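Local coordinates for protein FAD-binding oxidoreductase (Gulosibacter chungangensis, PDB 7PBG) that oxidises 4-ethylphenol with a covalently bound FAD cofactor, a dehydrogenation that leads to 4-vinylphenol, at residues A[163-168]-A[219-224]; A[157-162]-A[229-234]; A[177-182]-A[215-220]. One frame throughout, in Å; residues are numbered along the deposited sequence.

Interaction 1 (A[163-168]-A[219-224]). With FAD (flavin-adenine dinucleotide), chain C.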
loop_
_atom_site.group_PDB
_atom_site.type_symbol
_atom_site.label_atom_id
_atom_site.label_comp_id
_atom_site.label_asym_id
_atom_site.label_seq_id
_atom_site.Cartn_x
_atom_site.Cartn_y
_atom_site.Cartn_z
ATOM N N MET A 163 12.975 -1.021 -1.628
ATOM C CA MET A 163 12.784 -1.420 -3.054
ATOM C C MET A 163 12.715 -2.947 -3.187
ATOM O O MET A 163 12.231 -3.426 -4.246
ATOM C CB MET A 163 13.903 -0.930 -3.962
ATOM C CG MET A 163 14.237 0.513 -3.851
ATOM S SD MET A 163 13.128 1.535 -4.762
ATOM C CE MET A 163 13.412 1.144 -6.497
ATOM N N GLU A 164 13.159 -3.709 -2.189
ATOM C CA GLU A 164 13.048 -5.185 -2.158
ATOM C C GLU A 164 11.815 -5.649 -1.371
ATOM O O GLU A 164 11.701 -6.848 -1.137
ATOM C CB GLU A 164 14.300 -5.800 -1.520
ATOM C CG GLU A 164 15.425 -5.902 -2.520
ATOM C CD GLU A 164 15.254 -7.075 -3.484
ATOM O OE1 GLU A 164 14.892 -6.815 -4.668
ATOM O OE2 GLU A 164 15.514 -8.252 -3.062
ATOM N N HIS A 165 10.931 -4.743 -0.928
ATOM C CA HIS A 165 9.843 -5.086 0.007
ATOM C C HIS A 165 10.475 -5.706 1.237
ATOM O O HIS A 165 9.945 -6.692 1.801
ATOM C CB HIS A 165 8.758 -6.021 -0.615
ATOM C CG HIS A 165 7.427 -5.907 0.083
ATOM N ND1 HIS A 165 7.117 -6.619 1.240
ATOM C CD2 HIS A 165 6.319 -5.188 -0.204
ATOM C CE1 HIS A 165 5.875 -6.340 1.609
ATOM N NE2 HIS A 165 5.369 -5.480 0.725
ATOM N N GLY A 166 11.522 -5.073 1.750
ATOM C CA GLY A 166 12.161 -5.532 2.964
ATOM C C GLY A 166 11.383 -5.147 4.201
ATOM O O GLY A 166 10.404 -4.379 4.127
ATOM N N VAL A 167 11.825 -5.662 5.344
ATOM C CA VAL A 167 11.044 -5.535 6.603
ATOM C C VAL A 167 11.971 -5.347 7.777
ATOM O O VAL A 167 13.138 -5.794 7.760
ATOM C CB VAL A 167 10.134 -6.746 6.868
ATOM C CG1 VAL A 167 9.119 -6.910 5.752
ATOM C CG2 VAL A 167 10.939 -8.021 7.072
ATOM N N GLY A 168 11.379 -4.759 8.804
ATOM C CA GLY A 168 11.979 -4.682 10.132
ATOM C C GLY A 168 11.062 -5.295 11.145
ATOM O O GLY A 168 10.355 -6.236 10.810
ATOM N N LEU A 219 5.114 -0.394 -8.508
ATOM C CA LEU A 219 5.773 -0.880 -9.745
ATOM C C LEU A 219 7.285 -0.924 -9.567
ATOM O O LEU A 219 7.931 -1.678 -10.284
ATOM C CB LEU A 219 5.489 0.047 -10.913
ATOM C CG LEU A 219 4.102 -0.003 -11.504
ATOM C CD1 LEU A 219 4.136 0.749 -12.823
ATOM C CD2 LEU A 219 3.668 -1.428 -11.697
ATOM N N PHE A 220 7.845 -0.103 -8.693
ATOM C CA PHE A 220 9.319 -0.008 -8.549
ATOM C C PHE A 220 9.823 -0.994 -7.490
ATOM O O PHE A 220 11.024 -0.909 -7.112
ATOM C CB PHE A 220 9.717 1.436 -8.255
ATOM C CG PHE A 220 9.322 2.347 -9.378
ATOM C CD1 PHE A 220 9.914 2.243 -10.625
ATOM C CD2 PHE A 220 8.229 3.188 -9.225
ATOM C CE1 PHE A 220 9.477 3.036 -11.673
ATOM C CE2 PHE A 220 7.842 4.027 -10.254
ATOM C CZ PHE A 220 8.439 3.926 -11.492
ATOM N N GLU A 221 8.988 -1.894 -6.973
ATOM C CA GLU A 221 9.475 -2.890 -5.998
ATOM C C GLU A 221 9.863 -4.188 -6.710
ATOM O O GLU A 221 9.064 -4.735 -7.520
ATOM C CB GLU A 221 8.529 -3.003 -4.803
ATOM C CG GLU A 221 7.370 -3.895 -5.002
ATOM C CD GLU A 221 6.698 -4.182 -3.666
ATOM O OE1 GLU A 221 6.788 -3.319 -2.766
ATOM O OE2 GLU A 221 6.197 -5.287 -3.518
ATOM N N GLN A 222 11.066 -4.649 -6.445
ATOM C CA GLN A 222 11.611 -5.908 -7.019
ATOM C C GLN A 222 11.441 -5.909 -8.535
ATOM O O GLN A 222 11.003 -6.914 -9.129
ATOM C CB GLN A 222 10.911 -7.119 -6.422
ATOM C CG GLN A 222 11.211 -7.333 -4.946
ATOM C CD GLN A 222 10.666 -8.656 -4.455
ATOM O OE1 GLN A 222 10.088 -9.421 -5.235
ATOM N NE2 GLN A 222 10.703 -8.890 -3.145
ATOM N N SER A 223 11.791 -4.820 -9.160
ATOM C CA SER A 223 11.545 -4.688 -10.613
ATOM C C SER A 223 12.714 -3.953 -11.231
ATOM O O SER A 223 13.675 -3.576 -10.527
ATOM C CB SER A 223 10.222 -3.958 -10.842
ATOM O OG SER A 223 10.378 -2.625 -10.359
ATOM N N ASN A 224 12.630 -3.786 -12.540
ATOM C CA ASN A 224 13.693 -3.161 -13.336
ATOM C C ASN A 224 13.065 -2.067 -14.219
ATOM O O ASN A 224 13.256 -2.055 -15.461
ATOM C CB ASN A 224 14.419 -4.275 -14.063
ATOM C CG ASN A 224 13.489 -5.192 -14.824
ATOM O OD1 ASN A 224 12.262 -5.019 -14.847
ATOM N ND2 ASN A 224 14.085 -6.232 -15.411
HETATM P PA FAD C . 20.365 -2.620 -2.105
HETATM O O1A FAD C . 21.285 -3.774 -2.340
HETATM O O2A FAD C . 20.894 -1.222 -2.310
HETATM O O5B FAD C . 19.118 -2.800 -3.040
HETATM C C5B FAD C . 18.466 -4.054 -3.189
HETATM C C4B FAD C . 17.834 -4.081 -4.560
HETATM O O4B FAD C . 16.797 -3.063 -4.668
HETATM C C3B FAD C . 18.772 -3.780 -5.740
HETATM O O3B FAD C . 19.504 -4.939 -6.131
HETATM C C2B FAD C . 17.806 -3.210 -6.791
HETATM O O2B FAD C . 17.151 -4.277 -7.450
HETATM C C1B FAD C . 16.855 -2.398 -5.918
HETATM N N9A FAD C . 17.262 -1.036 -5.689
HETATM C C8A FAD C . 17.892 -0.566 -4.581
HETATM N N7A FAD C . 18.114 0.714 -4.648
HETATM C C5A FAD C . 17.663 1.095 -5.889
HETATM C C6A FAD C . 17.583 2.343 -6.516
HETATM N N6A FAD C . 18.075 3.466 -5.977
HETATM N N1A FAD C . 17.054 2.372 -7.760
HETATM C C2A FAD C . 16.564 1.221 -8.290
HETATM N N3A FAD C . 16.555 -0.001 -7.773
HETATM C C4A FAD C . 17.130 0.008 -6.553
HETATM N N1 FAD C . 16.311 -8.122 4.901
HETATM C C2 FAD C . 15.221 -7.593 5.429
HETATM O O2 FAD C . 14.417 -6.931 4.724
HETATM N N3 FAD C . 14.974 -7.664 6.751
HETATM C C4 FAD C . 15.773 -8.359 7.613
HETATM O O4 FAD C . 15.534 -8.330 8.836
HETATM C C4X FAD C . 16.901 -8.970 7.098
HETATM N N5 FAD C . 17.655 -9.648 7.922
HETATM C C5X FAD C . 18.776 -10.234 7.384
HETATM C C6 FAD C . 19.616 -10.946 8.252
HETATM C C7 FAD C . 20.794 -11.521 7.814
HETATM C C7M FAD C . 21.676 -12.265 8.796
HETATM C C8 FAD C . 21.152 -11.369 6.458
HETATM C C8M FAD C . 22.419 -11.976 5.936
HETATM C C9 FAD C . 20.316 -10.701 5.587
HETATM C C9A FAD C . 19.119 -10.101 6.020
HETATM N N10 FAD C . 18.284 -9.369 5.182
HETATM C C10 FAD C . 17.147 -8.766 5.700
HETATM C "C1'" FAD C . 18.623 -9.116 3.757
HETATM C "C2'" FAD C . 19.450 -7.839 3.544
HETATM O "O2'" FAD C . 20.511 -7.720 4.553
HETATM C "C3'" FAD C . 18.656 -6.518 3.628
HETATM O "O3'" FAD C . 17.433 -6.644 2.946
HETATM C "C4'" FAD C . 19.383 -5.274 3.101
HETATM O "O4'" FAD C . 18.833 -4.092 3.705
HETATM C "C5'" FAD C . 19.287 -5.181 1.602
HETATM O "O5'" FAD C . 20.438 -4.540 1.034
HETATM P P FAD C . 20.471 -2.966 0.772
HETATM O O1P FAD C . 21.905 -2.543 0.658
HETATM O O2P FAD C . 19.630 -2.342 1.839
HETATM O O3P FAD C . 19.735 -2.787 -0.637
#

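Interaction 2 (A[157-162]-A[229-234]). With FAD (flavin-adenine dinucleotide), chain C.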
loop_
_atom_site.group_PDB
_atom_site.type_symbol
_atom_site.label_atom_id
_atom_site.label_comp_id
_atom_site.label_asym_id
_atom_site.label_seq_id
_atom_site.Cartn_x
_atom_site.Cartn_y
_atom_site.Cartn_z
ATOM N N SER A 157 20.416 -0.099 3.407
ATOM C CA SER A 157 19.900 1.183 2.857
ATOM C C SER A 157 18.405 1.363 3.139
ATOM O O SER A 157 17.572 0.443 2.826
ATOM C CB SER A 157 20.169 1.274 1.360
ATOM O OG SER A 157 19.391 2.301 0.790
ATOM N N VAL A 158 18.002 2.483 3.729
ATOM C CA VAL A 158 16.550 2.720 3.984
ATOM C C VAL A 158 15.805 2.547 2.674
ATOM O O VAL A 158 14.784 1.785 2.617
ATOM C CB VAL A 158 16.341 4.090 4.639
ATOM C CG1 VAL A 158 14.864 4.391 4.903
ATOM C CG2 VAL A 158 17.175 4.223 5.883
ATOM N N MET A 159 16.351 3.122 1.613
ATOM C CA MET A 159 15.723 3.089 0.272
ATOM C C MET A 159 15.848 1.701 -0.342
ATOM O O MET A 159 14.833 1.121 -0.885
ATOM C CB MET A 159 16.385 4.123 -0.629
ATOM C CG MET A 159 15.788 4.130 -1.978
ATOM S SD MET A 159 16.649 5.216 -3.124
ATOM C CE MET A 159 16.209 6.799 -2.402
ATOM N N GLY A 160 17.066 1.172 -0.344
ATOM C CA GLY A 160 17.335 -0.101 -1.035
ATOM C C GLY A 160 16.527 -1.239 -0.443
ATOM O O GLY A 160 15.936 -2.050 -1.164
ATOM N N ASN A 161 16.429 -1.297 0.888
ATOM C CA ASN A 161 15.655 -2.364 1.542
ATOM C C ASN A 161 14.196 -2.229 1.088
ATOM O O ASN A 161 13.550 -3.241 0.784
ATOM C CB ASN A 161 15.830 -2.238 3.052
ATOM C CG ASN A 161 15.049 -3.292 3.784
ATOM O OD1 ASN A 161 13.828 -3.140 3.997
ATOM N ND2 ASN A 161 15.744 -4.346 4.166
ATOM N N THR A 162 13.669 -1.004 1.087
ATOM C CA THR A 162 12.282 -0.719 0.690
ATOM C C THR A 162 12.048 -1.269 -0.706
ATOM O O THR A 162 10.943 -1.834 -0.915
ATOM C CB THR A 162 11.942 0.765 0.861
ATOM O OG1 THR A 162 12.097 1.113 2.237
ATOM C CG2 THR A 162 10.525 1.074 0.481
ATOM N N THR A 229 16.148 8.012 -6.850
ATOM C CA THR A 229 17.186 8.978 -6.399
ATOM C C THR A 229 16.757 9.649 -5.097
ATOM O O THR A 229 17.571 10.370 -4.490
ATOM C CB THR A 229 17.450 9.962 -7.534
ATOM O OG1 THR A 229 16.215 10.617 -7.843
ATOM C CG2 THR A 229 17.992 9.248 -8.752
ATOM N N ARG A 230 15.535 9.453 -4.665
ATOM C CA ARG A 230 15.018 10.125 -3.432
ATOM C C ARG A 230 13.790 9.373 -2.985
ATOM O O ARG A 230 12.965 8.958 -3.868
ATOM C CB ARG A 230 14.722 11.605 -3.719
ATOM C CG ARG A 230 14.429 12.384 -2.439
ATOM C CD ARG A 230 13.742 13.712 -2.655
ATOM N NE ARG A 230 14.598 14.591 -3.422
ATOM C CZ ARG A 230 14.625 15.900 -3.347
ATOM N NH1 ARG A 230 13.821 16.547 -2.517
ATOM N NH2 ARG A 230 15.503 16.546 -4.092
ATOM N N MET A 231 13.596 9.209 -1.671
ATOM C CA MET A 231 12.442 8.469 -1.152
ATOM C C MET A 231 12.035 9.044 0.202
ATOM O O MET A 231 12.942 9.317 1.031
ATOM C CB MET A 231 12.748 6.988 -0.972
ATOM C CG MET A 231 11.536 6.169 -0.549
ATOM S SD MET A 231 11.985 4.465 -0.224
ATOM C CE MET A 231 11.790 3.856 -1.896
ATOM N N GLY A 232 10.733 9.292 0.371
ATOM C CA GLY A 232 10.228 9.629 1.709
ATOM C C GLY A 232 9.976 8.359 2.496
ATOM O O GLY A 232 9.481 7.350 1.911
ATOM N N MET A 233 10.291 8.387 3.787
ATOM C CA MET A 233 10.038 7.229 4.681
ATOM C C MET A 233 9.310 7.765 5.895
ATOM O O MET A 233 9.920 8.578 6.604
ATOM C CB MET A 233 11.308 6.493 5.098
ATOM C CG MET A 233 11.083 5.328 6.067
ATOM S SD MET A 233 9.865 4.134 5.391
ATOM C CE MET A 233 10.696 3.617 3.888
ATOM N N GLN A 234 8.029 7.442 6.035
ATOM C CA GLN A 234 7.259 7.897 7.237
ATOM C C GLN A 234 7.795 7.153 8.476
ATOM O O GLN A 234 8.198 5.990 8.347
ATOM C CB GLN A 234 5.780 7.675 6.951
ATOM C CG GLN A 234 5.333 8.514 5.784
ATOM C CD GLN A 234 3.922 8.283 5.354
ATOM O OE1 GLN A 234 3.292 7.303 5.745
ATOM N NE2 GLN A 234 3.433 9.221 4.576
HETATM P PA FAD C . 20.365 -2.620 -2.105
HETATM O O1A FAD C . 21.285 -3.774 -2.340
HETATM O O2A FAD C . 20.894 -1.222 -2.310
HETATM O O5B FAD C . 19.118 -2.800 -3.040
HETATM C C5B FAD C . 18.466 -4.054 -3.189
HETATM C C4B FAD C . 17.834 -4.081 -4.560
HETATM O O4B FAD C . 16.797 -3.063 -4.668
HETATM C C3B FAD C . 18.772 -3.780 -5.740
HETATM O O3B FAD C . 19.504 -4.939 -6.131
HETATM C C2B FAD C . 17.806 -3.210 -6.791
HETATM O O2B FAD C . 17.151 -4.277 -7.450
HETATM C C1B FAD C . 16.855 -2.398 -5.918
HETATM N N9A FAD C . 17.262 -1.036 -5.689
HETATM C C8A FAD C . 17.892 -0.566 -4.581
HETATM N N7A FAD C . 18.114 0.714 -4.648
HETATM C C5A FAD C . 17.663 1.095 -5.889
HETATM C C6A FAD C . 17.583 2.343 -6.516
HETATM N N6A FAD C . 18.075 3.466 -5.977
HETATM N N1A FAD C . 17.054 2.372 -7.760
HETATM C C2A FAD C . 16.564 1.221 -8.290
HETATM N N3A FAD C . 16.555 -0.001 -7.773
HETATM C C4A FAD C . 17.130 0.008 -6.553
HETATM N N1 FAD C . 16.311 -8.122 4.901
HETATM C C2 FAD C . 15.221 -7.593 5.429
HETATM O O2 FAD C . 14.417 -6.931 4.724
HETATM N N3 FAD C . 14.974 -7.664 6.751
HETATM C C4 FAD C . 15.773 -8.359 7.613
HETATM O O4 FAD C . 15.534 -8.330 8.836
HETATM C C4X FAD C . 16.901 -8.970 7.098
HETATM N N5 FAD C . 17.655 -9.648 7.922
HETATM C C5X FAD C . 18.776 -10.234 7.384
HETATM C C6 FAD C . 19.616 -10.946 8.252
HETATM C C7 FAD C . 20.794 -11.521 7.814
HETATM C C7M FAD C . 21.676 -12.265 8.796
HETATM C C8 FAD C . 21.152 -11.369 6.458
HETATM C C8M FAD C . 22.419 -11.976 5.936
HETATM C C9 FAD C . 20.316 -10.701 5.587
HETATM C C9A FAD C . 19.119 -10.101 6.020
HETATM N N10 FAD C . 18.284 -9.369 5.182
HETATM C C10 FAD C . 17.147 -8.766 5.700
HETATM C "C1'" FAD C . 18.623 -9.116 3.757
HETATM C "C2'" FAD C . 19.450 -7.839 3.544
HETATM O "O2'" FAD C . 20.511 -7.720 4.553
HETATM C "C3'" FAD C . 18.656 -6.518 3.628
HETATM O "O3'" FAD C . 17.433 -6.644 2.946
HETATM C "C4'" FAD C . 19.383 -5.274 3.101
HETATM O "O4'" FAD C . 18.833 -4.092 3.705
HETATM C "C5'" FAD C . 19.287 -5.181 1.602
HETATM O "O5'" FAD C . 20.438 -4.540 1.034
HETATM P P FAD C . 20.471 -2.966 0.772
HETATM O O1P FAD C . 21.905 -2.543 0.658
HETATM O O2P FAD C . 19.630 -2.342 1.839
HETATM O O3P FAD C . 19.735 -2.787 -0.637
#

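Interaction 3 (A[177-182]-A[215-220])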
loop_
_atom_site.group_PDB
_atom_site.type_symbol
_atom_site.label_atom_id
_atom_site.label_comp_id
_atom_site.label_asym_id
_atom_site.label_seq_id
_atom_site.Cartn_x
_atom_site.Cartn_y
_atom_site.Cartn_z
ATOM N N MET A 177 4.905 -0.001 3.204
ATOM C CA MET A 177 3.710 0.736 3.695
ATOM C C MET A 177 4.080 2.172 4.066
ATOM O O MET A 177 3.293 3.097 3.797
ATOM C CB MET A 177 3.159 0.022 4.935
ATOM C CG MET A 177 1.946 0.645 5.581
ATOM S SD MET A 177 1.274 -0.564 6.810
ATOM C CE MET A 177 1.501 -2.126 5.973
ATOM N N TRP A 178 5.273 2.385 4.583
ATOM C CA TRP A 178 5.677 3.707 5.113
ATOM C C TRP A 178 6.486 4.531 4.125
ATOM O O TRP A 178 6.619 5.731 4.368
ATOM C CB TRP A 178 6.339 3.513 6.471
ATOM C CG TRP A 178 5.396 2.754 7.338
ATOM C CD1 TRP A 178 5.497 1.449 7.733
ATOM C CD2 TRP A 178 4.113 3.216 7.787
ATOM N NE1 TRP A 178 4.396 1.099 8.453
ATOM C CE2 TRP A 178 3.535 2.155 8.516
ATOM C CE3 TRP A 178 3.417 4.429 7.679
ATOM C CZ2 TRP A 178 2.289 2.256 9.126
ATOM C CZ3 TRP A 178 2.169 4.523 8.265
ATOM C CH2 TRP A 178 1.618 3.449 8.970
ATOM N N ARG A 179 6.951 3.899 3.043
ATOM C CA ARG A 179 7.452 4.570 1.825
ATOM C C ARG A 179 6.394 5.566 1.357
ATOM O O ARG A 179 5.244 5.160 1.123
ATOM C CB ARG A 179 7.705 3.517 0.760
ATOM C CG ARG A 179 8.134 4.051 -0.607
ATOM C CD ARG A 179 7.965 2.976 -1.633
ATOM N NE ARG A 179 6.543 2.771 -1.905
ATOM C CZ ARG A 179 5.954 1.623 -2.201
ATOM N NH1 ARG A 179 6.666 0.527 -2.313
ATOM N NH2 ARG A 179 4.652 1.572 -2.376
ATOM N N CYS A 180 6.773 6.806 1.059
ATOM C CA CYS A 180 5.814 7.745 0.453
ATOM C C CYS A 180 6.536 8.845 -0.311
ATOM O O CYS A 180 7.239 9.659 0.311
ATOM C CB CYS A 180 4.925 8.340 1.539
ATOM S SG CYS A 180 3.530 9.242 0.818
ATOM N N GLY A 181 6.497 8.792 -1.617
ATOM C CA GLY A 181 7.068 9.842 -2.466
ATOM C C GLY A 181 8.445 9.430 -2.928
ATOM O O GLY A 181 9.393 9.409 -2.092
ATOM N N MET A 182 8.603 9.187 -4.219
ATOM C CA MET A 182 9.871 8.724 -4.795
ATOM C C MET A 182 10.192 9.632 -5.974
ATOM O O MET A 182 9.252 10.017 -6.718
ATOM C CB MET A 182 9.732 7.292 -5.321
ATOM C CG MET A 182 9.576 6.298 -4.225
ATOM S SD MET A 182 9.082 4.695 -4.871
ATOM C CE MET A 182 10.632 4.136 -5.580
ATOM N N SER A 215 -1.818 4.359 -8.590
ATOM C CA SER A 215 -0.744 4.373 -7.573
ATOM C C SER A 215 0.373 3.476 -8.089
ATOM O O SER A 215 0.119 2.253 -8.225
ATOM C CB SER A 215 -1.265 3.921 -6.230
ATOM O OG SER A 215 -2.087 4.929 -5.650
ATOM N N ILE A 216 1.537 4.052 -8.425
ATOM C CA ILE A 216 2.569 3.279 -9.180
ATOM C C ILE A 216 3.872 3.109 -8.375
ATOM O O ILE A 216 4.794 2.520 -8.910
ATOM C CB ILE A 216 2.849 3.925 -10.545
ATOM C CG1 ILE A 216 3.406 5.344 -10.416
ATOM C CG2 ILE A 216 1.584 3.869 -11.377
ATOM C CD1 ILE A 216 3.857 5.956 -11.724
ATOM N N GLU A 217 3.951 3.516 -7.111
ATOM C CA GLU A 217 5.235 3.267 -6.377
ATOM C C GLU A 217 5.499 1.754 -6.265
ATOM O O GLU A 217 6.691 1.365 -6.245
ATOM C CB GLU A 217 5.231 3.870 -4.978
ATOM C CG GLU A 217 5.435 5.378 -5.023
ATOM C CD GLU A 217 5.416 6.125 -3.707
ATOM O OE1 GLU A 217 5.485 5.463 -2.613
ATOM O OE2 GLU A 217 5.419 7.381 -3.774
ATOM N N GLY A 218 4.447 0.926 -6.171
ATOM C CA GLY A 218 4.589 -0.531 -6.096
ATOM C C GLY A 218 5.195 -1.103 -7.362
ATOM O O GLY A 218 5.789 -2.216 -7.289
ATOM N N LEU A 219 5.114 -0.394 -8.508
ATOM C CA LEU A 219 5.773 -0.880 -9.745
ATOM C C LEU A 219 7.285 -0.924 -9.567
ATOM O O LEU A 219 7.931 -1.678 -10.284
ATOM C CB LEU A 219 5.489 0.047 -10.913
ATOM C CG LEU A 219 4.102 -0.003 -11.504
ATOM C CD1 LEU A 219 4.136 0.749 -12.823
ATOM C CD2 LEU A 219 3.668 -1.428 -11.697
ATOM N N PHE A 220 7.845 -0.103 -8.693
ATOM C CA PHE A 220 9.319 -0.008 -8.549
ATOM C C PHE A 220 9.823 -0.994 -7.490
ATOM O O PHE A 220 11.024 -0.909 -7.112
ATOM C CB PHE A 220 9.717 1.436 -8.255
ATOM C CG PHE A 220 9.322 2.347 -9.378
ATOM C CD1 PHE A 220 9.914 2.243 -10.625
ATOM C CD2 PHE A 220 8.229 3.188 -9.225
ATOM C CE1 PHE A 220 9.477 3.036 -11.673
ATOM C CE2 PHE A 220 7.842 4.027 -10.254
ATOM C CZ PHE A 220 8.439 3.926 -11.492
HETATM O O HOH W 1 3.479 4.162 -1.537
#

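Interaction 1 (A[163-168]-A[219-224])
Met163 and Glu164 meet Gln222 where a Schellman motif ends the short FAD-binding helix of this PCMH-type flavoprotein. His165, with positive phi, is the C-prime residue of that motif. Gln222 grips two successive carbonyls. Its backbone N donates to Met163 O at 2.8 Å. Its side chain is extended beyond CG, and NE2 donates to Glu164 O at 3.0 Å. That donor stands above the carbonyl plane, while the acceptor lies in the plane of the Gln222 amide. NE2 also reaches Tyr476 O, and OE1 accepts from Gly213 N of the second subunit. An alanine in place of Gln222 would probably leave Glu164 O without this side-chain donor and open a gap beside the Glu164 carboxylate. The Glu164 chain crosses Gln222 at about a right angle, with OE1 3.7 Å from Gln222 CG. Its carboxylate forms salt bridges with Lys518 and Arg477, and its CG packs on the FAD ribose. Met163 is bent at chi2 (-81°) and chi3 (-67°). The methyl CE thus sits between protein and cofactor, 3.2 Å from Phe220 O and 3.6 Å from adenine N3A of FAD. Beyond the turn, Val167 N donates to flavin O2, and flavin N3 donates to Val167 O. Glu221 runs alongside His165, pointing the same way. Its OE2 is hydrogen-bonded to Ser215 OG of the second subunit. Ring and carboxylate planes stand 80° apart, and Glu221 OE1 lies at the ring edge, in plane, 3.2 Å from His165 CD2.

Interaction 2 (A[157-162]-A[229-234])
Helix 158-162 and strand 229-234 lie nearly perpendicular, their short axes 83° apart and 9.3 Å from each other at closest approach. No hydrogen bond joins them, and side chains fill the space between. The nearest CA atoms are those of Met159 and Met231, 6.5 Å apart. Ser157 is the N-cap of the helix, and its OG accepts from Gly160 N. Three methionines and a threonine carry most of the contact. Met159 is extended through chi2 and bends at chi3 (-69°). Its CE comes against the strand backbone, 3.6 Å from Arg230 N, and also touches Met231 CB at 3.7 Å. Its SD lies 3.6 Å from adenine N6A of FAD. Met231 points at the helix. Its SD rests 3.8 Å from Thr162 CG2, and its CE lies near both that methyl and Met159 CG. Met233 is bent at chi2 (55°) and again at chi3. It meets Thr162 tip to tip, with CE 3.3 Å from Thr162 OG1. That buried hydroxyl donates to Val158 O one turn back, which fixes its rotation. Val158 CG1 packs against Met233 CG. The helix packs on the two strand methionines and also serves the cofactor: Ser157 N donates to phosphate oxygen O2P, and Asn161 ND2 to ribityl O4' and flavin O2. Around this layer, helix 132-142 covers Val158 through Tyr132 and Leu135. Helix 175-178 flanks Thr162 and Met233 through His175 and Trp178. Strand 226-237 is paired with strands 123-126 and 179-186 in its antiparallel sheet.

Interaction 3 (A[177-182]-A[215-220])
A salt bridge fastens a 3-10 turn to the start of strand 179-186, in the antiparallel sheet of the FAD-binding region. Arg179 is the first residue to leave the helix 175-178, and Glu217 opens the 3-10 segment 217-220. The two side chains slide past each other in opposite directions. Arg179 NE donates to Glu217 OE1 at 3.0 Å, on the anti side of the carboxylate. Only NE bonds to the carboxylate here, and the guanidinium and carboxylate planes stand 81° apart. Arg179 bends at chi3 (73°), which turns NE back toward the glutamate. Glu217 CB then lies over one face of the guanidinium, 3.5 Å from NH2. A water also lies between them, 2.6 Å from Glu217 OE1, and accepts from Arg179 NH2 at 3.0 Å. The other oxygen, Glu217 OE2, is met on its syn side by Gly181 N at 2.8 Å. It also bonds to Thr194 OG1, so both oxygens of this buried carboxylate have polar partners. Gly181 has positive phi (98°), where a CB would jam against the preceding carbonyl oxygen. Met182 crosses the aliphatic part of Glu217, with SD 3.7 Å from Glu217 CG. Its CE reaches on to Phe220 CB at 3.9 Å. Met163 and Cys228 border the same methionine on the cofactor side. The turn also reaches the second subunit, where Leu219 packs on Ile216 of that chain. The contact thus joins a 3-10 turn to the antiparallel sheet of the PCMH-type FAD-binding domain, through a carboxylate that accepts from a strand N-H and an arginine.

How the interactions relate
From the N terminus, helix 158-163 comes first, and its end turns into 163-168. The chain then passes through helix 175-178 into strand 179-186, runs on to the 3-10 turn at 217-220, and enters strand 226-237. Interaction 2 closes the longest loop, and interactions 1 and 3 both nest inside it. These two end on the same part of the chain, sharing Leu219 and Phe220, and interaction 3 lies within the loop that interaction 1 closes. Gly232 N to Gly181 O joins interactions 2 and 3 through neighbouring strands. Met163 SD touches Met231 and Met182, joining all three. Together they tie the FAD-binding helix to the sheet and the subunit interface.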